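Local coordinates for protein cadherin-related family member 2 (Homo sapiens, PDB 5CZR) that mediates calcium-dependent heterophilic adhesion to CDHR5 on adjacent microvilli, controlling how microvilli pack at the apical membrane of epithelial cells, at residues Q25-V30 and Y49-T54. Numbering follows the deposited sequence.
Sequences QAFWLV and YFFAVT
Phe27 turns the edge of its ring to one face of Phe51, a T-shaped aromatic pair with ring centroids 5.7 Å apart and planes at 85°. The touching atom is Phe27 CE1, 4.0 Å from Phe51 CE1 and standing over the rim of that face rather than its middle. On the opposite face of Phe51 lies CB of Phe50, its own neighbour in the chain, so the ring is held between the two. Ala26 adds its methyl group obliquely, CB coming within 4.0 Å of Phe51 CE1.

That Ala26 and Phe27 can both reach one ring illustrates what a classic beta bulge does: both residues pair with Val60 on strand 59-62, which runs between strands 25-32 and 51-53 in the sheet. Phe27 CG sits between its backbone N and carbonyl carbon (chi1 59°), and this rotation brings the far end of the ring nearer to residues 49-54 than its CB. Further along, Leu29 CD1 meets both methyls of Val53, CG1 and CG2 each at 4.1 Å, the two side chains crossing nearly at right angles.

No hydrogen bond links residues 25-30 to 49-54; the join is made by side chains reaching past the intervening strand. Leu16 on strand 13-17 and Met43 on strand 40-44, from the other sheet of this first cadherin domain, also touch Phe51, placing it in the hydrophobic interior of the beta sandwich. With carbon alone meeting carbon, cohesion here rests on dispersion, the hydrophobic effect and the modest electrostatic preference of a C-H edge for an aromatic face.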
loop_
_atom_site.group_PDB
_atom_site.type_symbol
_atom_site.label_atom_id
_atom_site.label_comp_id
_atom_site.label_asym_id
_atom_site.label_seq_id
_atom_site.Cartn_x
_atom_site.Cartn_y
_atom_site.Cartn_z
ATOM N N GLN A 25 -3.873 -8.816 -20.416
ATOM C CA GLN A 25 -3.379 -10.184 -20.315
ATOM C C GLN A 25 -2.792 -10.448 -18.911
ATOM O O GLN A 25 -1.959 -9.694 -18.416
ATOM C CB GLN A 25 -2.313 -10.461 -21.364
ATOM C CG GLN A 25 -1.704 -11.835 -21.210
ATOM C CD GLN A 25 -0.661 -12.108 -22.263
ATOM O OE1 GLN A 25 0.481 -12.441 -21.963
ATOM N NE2 GLN A 25 -1.064 -11.993 -23.525
ATOM N N ALA A 26 -3.266 -11.511 -18.284
ATOM C CA ALA A 26 -2.757 -11.949 -16.987
ATOM C C ALA A 26 -1.694 -13.041 -17.149
ATOM O O ALA A 26 -0.619 -12.949 -16.589
ATOM C CB ALA A 26 -3.913 -12.451 -16.146
ATOM N N PHE A 27 -2.024 -14.080 -17.914
ATOM C CA PHE A 27 -1.107 -15.194 -18.190
ATOM C C PHE A 27 -1.745 -16.110 -19.250
ATOM O O PHE A 27 -2.879 -15.861 -19.700
ATOM C CB PHE A 27 -0.804 -16.017 -16.918
ATOM C CG PHE A 27 -2.038 -16.618 -16.272
ATOM C CD1 PHE A 27 -2.917 -15.808 -15.551
ATOM C CD2 PHE A 27 -2.332 -17.944 -16.412
ATOM C CE1 PHE A 27 -4.043 -16.343 -14.938
ATOM C CE2 PHE A 27 -3.463 -18.477 -15.821
ATOM C CZ PHE A 27 -4.308 -17.684 -15.058
ATOM N N TRP A 28 -0.978 -17.110 -19.665
ATOM C CA TRP A 28 -1.389 -18.087 -20.651
ATOM C C TRP A 28 -1.602 -19.424 -19.956
ATOM O O TRP A 28 -0.715 -19.897 -19.219
ATOM C CB TRP A 28 -0.312 -18.231 -21.733
ATOM C CG TRP A 28 -0.258 -17.065 -22.667
ATOM C CD1 TRP A 28 0.427 -15.903 -22.474
ATOM C CD2 TRP A 28 -0.950 -16.925 -23.920
ATOM N NE1 TRP A 28 0.228 -15.053 -23.544
ATOM C CE2 TRP A 28 -0.609 -15.658 -24.449
ATOM C CE3 TRP A 28 -1.783 -17.768 -24.665
ATOM C CZ2 TRP A 28 -1.110 -15.186 -25.682
ATOM C CZ3 TRP A 28 -2.295 -17.304 -25.912
ATOM C CH2 TRP A 28 -1.950 -16.026 -26.397
ATOM N N LEU A 29 -2.774 -20.021 -20.153
ATOM C CA LEU A 29 -2.965 -21.423 -19.805
ATOM C C LEU A 29 -2.356 -22.280 -20.903
ATOM O O LEU A 29 -2.615 -22.050 -22.082
ATOM C CB LEU A 29 -4.447 -21.758 -19.641
ATOM C CG LEU A 29 -5.136 -21.197 -18.400
ATOM C CD1 LEU A 29 -6.645 -21.325 -18.521
ATOM C CD2 LEU A 29 -4.631 -21.919 -17.156
ATOM N N VAL A 30 -1.517 -23.238 -20.507
ATOM C CA VAL A 30 -0.780 -24.057 -21.455
ATOM C C VAL A 30 -0.814 -25.518 -21.006
ATOM O O VAL A 30 -0.584 -25.844 -19.850
ATOM C CB VAL A 30 0.709 -23.621 -21.627
ATOM C CG1 VAL A 30 1.264 -24.170 -22.935
ATOM C CG2 VAL A 30 0.907 -22.122 -21.614
ATOM N N TYR A 49 -14.645 -15.490 -11.862
ATOM C CA TYR A 49 -15.084 -14.193 -12.372
ATOM C C TYR A 49 -13.935 -13.145 -12.427
ATOM O O TYR A 49 -14.080 -12.103 -13.060
ATOM C CB TYR A 49 -16.242 -13.626 -11.535
ATOM C CG TYR A 49 -15.807 -13.142 -10.153
ATOM C CD1 TYR A 49 -15.331 -11.862 -9.968
ATOM C CD2 TYR A 49 -15.885 -13.978 -9.033
ATOM C CE1 TYR A 49 -14.927 -11.411 -8.708
ATOM C CE2 TYR A 49 -15.479 -13.542 -7.772
ATOM C CZ TYR A 49 -14.975 -12.253 -7.621
ATOM O OH TYR A 49 -14.579 -11.789 -6.387
ATOM N N PHE A 50 -12.844 -13.398 -11.717
ATOM C CA PHE A 50 -11.657 -12.552 -11.813
ATOM C C PHE A 50 -11.015 -12.554 -13.200
ATOM O O PHE A 50 -10.227 -11.651 -13.492
ATOM C CB PHE A 50 -10.573 -12.965 -10.802
ATOM C CG PHE A 50 -10.811 -12.466 -9.427
ATOM C CD1 PHE A 50 -10.571 -11.141 -9.099
ATOM C CD2 PHE A 50 -11.280 -13.339 -8.424
ATOM C CE1 PHE A 50 -10.839 -10.674 -7.812
ATOM C CE2 PHE A 50 -11.491 -12.882 -7.135
ATOM C CZ PHE A 50 -11.269 -11.546 -6.826
ATOM N N PHE A 51 -11.299 -13.587 -14.002
ATOM C CA PHE A 51 -10.626 -13.768 -15.272
ATOM C C PHE A 51 -11.600 -14.089 -16.415
ATOM O O PHE A 51 -12.763 -14.443 -16.196
ATOM C CB PHE A 51 -9.631 -14.917 -15.166
ATOM C CG PHE A 51 -8.565 -14.721 -14.126
ATOM C CD1 PHE A 51 -7.510 -13.799 -14.349
ATOM C CD2 PHE A 51 -8.571 -15.474 -12.937
ATOM C CE1 PHE A 51 -6.516 -13.622 -13.401
ATOM C CE2 PHE A 51 -7.602 -15.245 -11.967
ATOM C CZ PHE A 51 -6.566 -14.328 -12.194
ATOM N N ALA A 52 -11.097 -13.966 -17.640
ATOM C CA ALA A 52 -11.811 -14.373 -18.834
ATOM C C ALA A 52 -10.826 -15.103 -19.690
ATOM O O ALA A 52 -9.802 -14.542 -20.084
ATOM C CB ALA A 52 -12.382 -13.181 -19.582
ATOM N N VAL A 53 -11.111 -16.390 -19.933
ATOM C CA VAL A 53 -10.211 -17.258 -20.718
ATOM C C VAL A 53 -10.673 -17.197 -22.182
ATOM O O VAL A 53 -11.863 -17.314 -22.448
ATOM C CB VAL A 53 -10.284 -18.723 -20.208
ATOM C CG1 VAL A 53 -9.401 -19.595 -21.040
ATOM C CG2 VAL A 53 -9.875 -18.820 -18.717
ATOM N N THR A 54 -9.734 -17.024 -23.103
ATOM C CA THR A 54 -9.984 -17.210 -24.525
ATOM C C THR A 54 -9.873 -18.704 -24.817
ATOM O O THR A 54 -8.786 -19.254 -24.767
ATOM C CB THR A 54 -8.951 -16.421 -25.378
ATOM O OG1 THR A 54 -9.033 -15.045 -25.031
ATOM C CG2 THR A 54 -9.246 -16.558 -26.885
#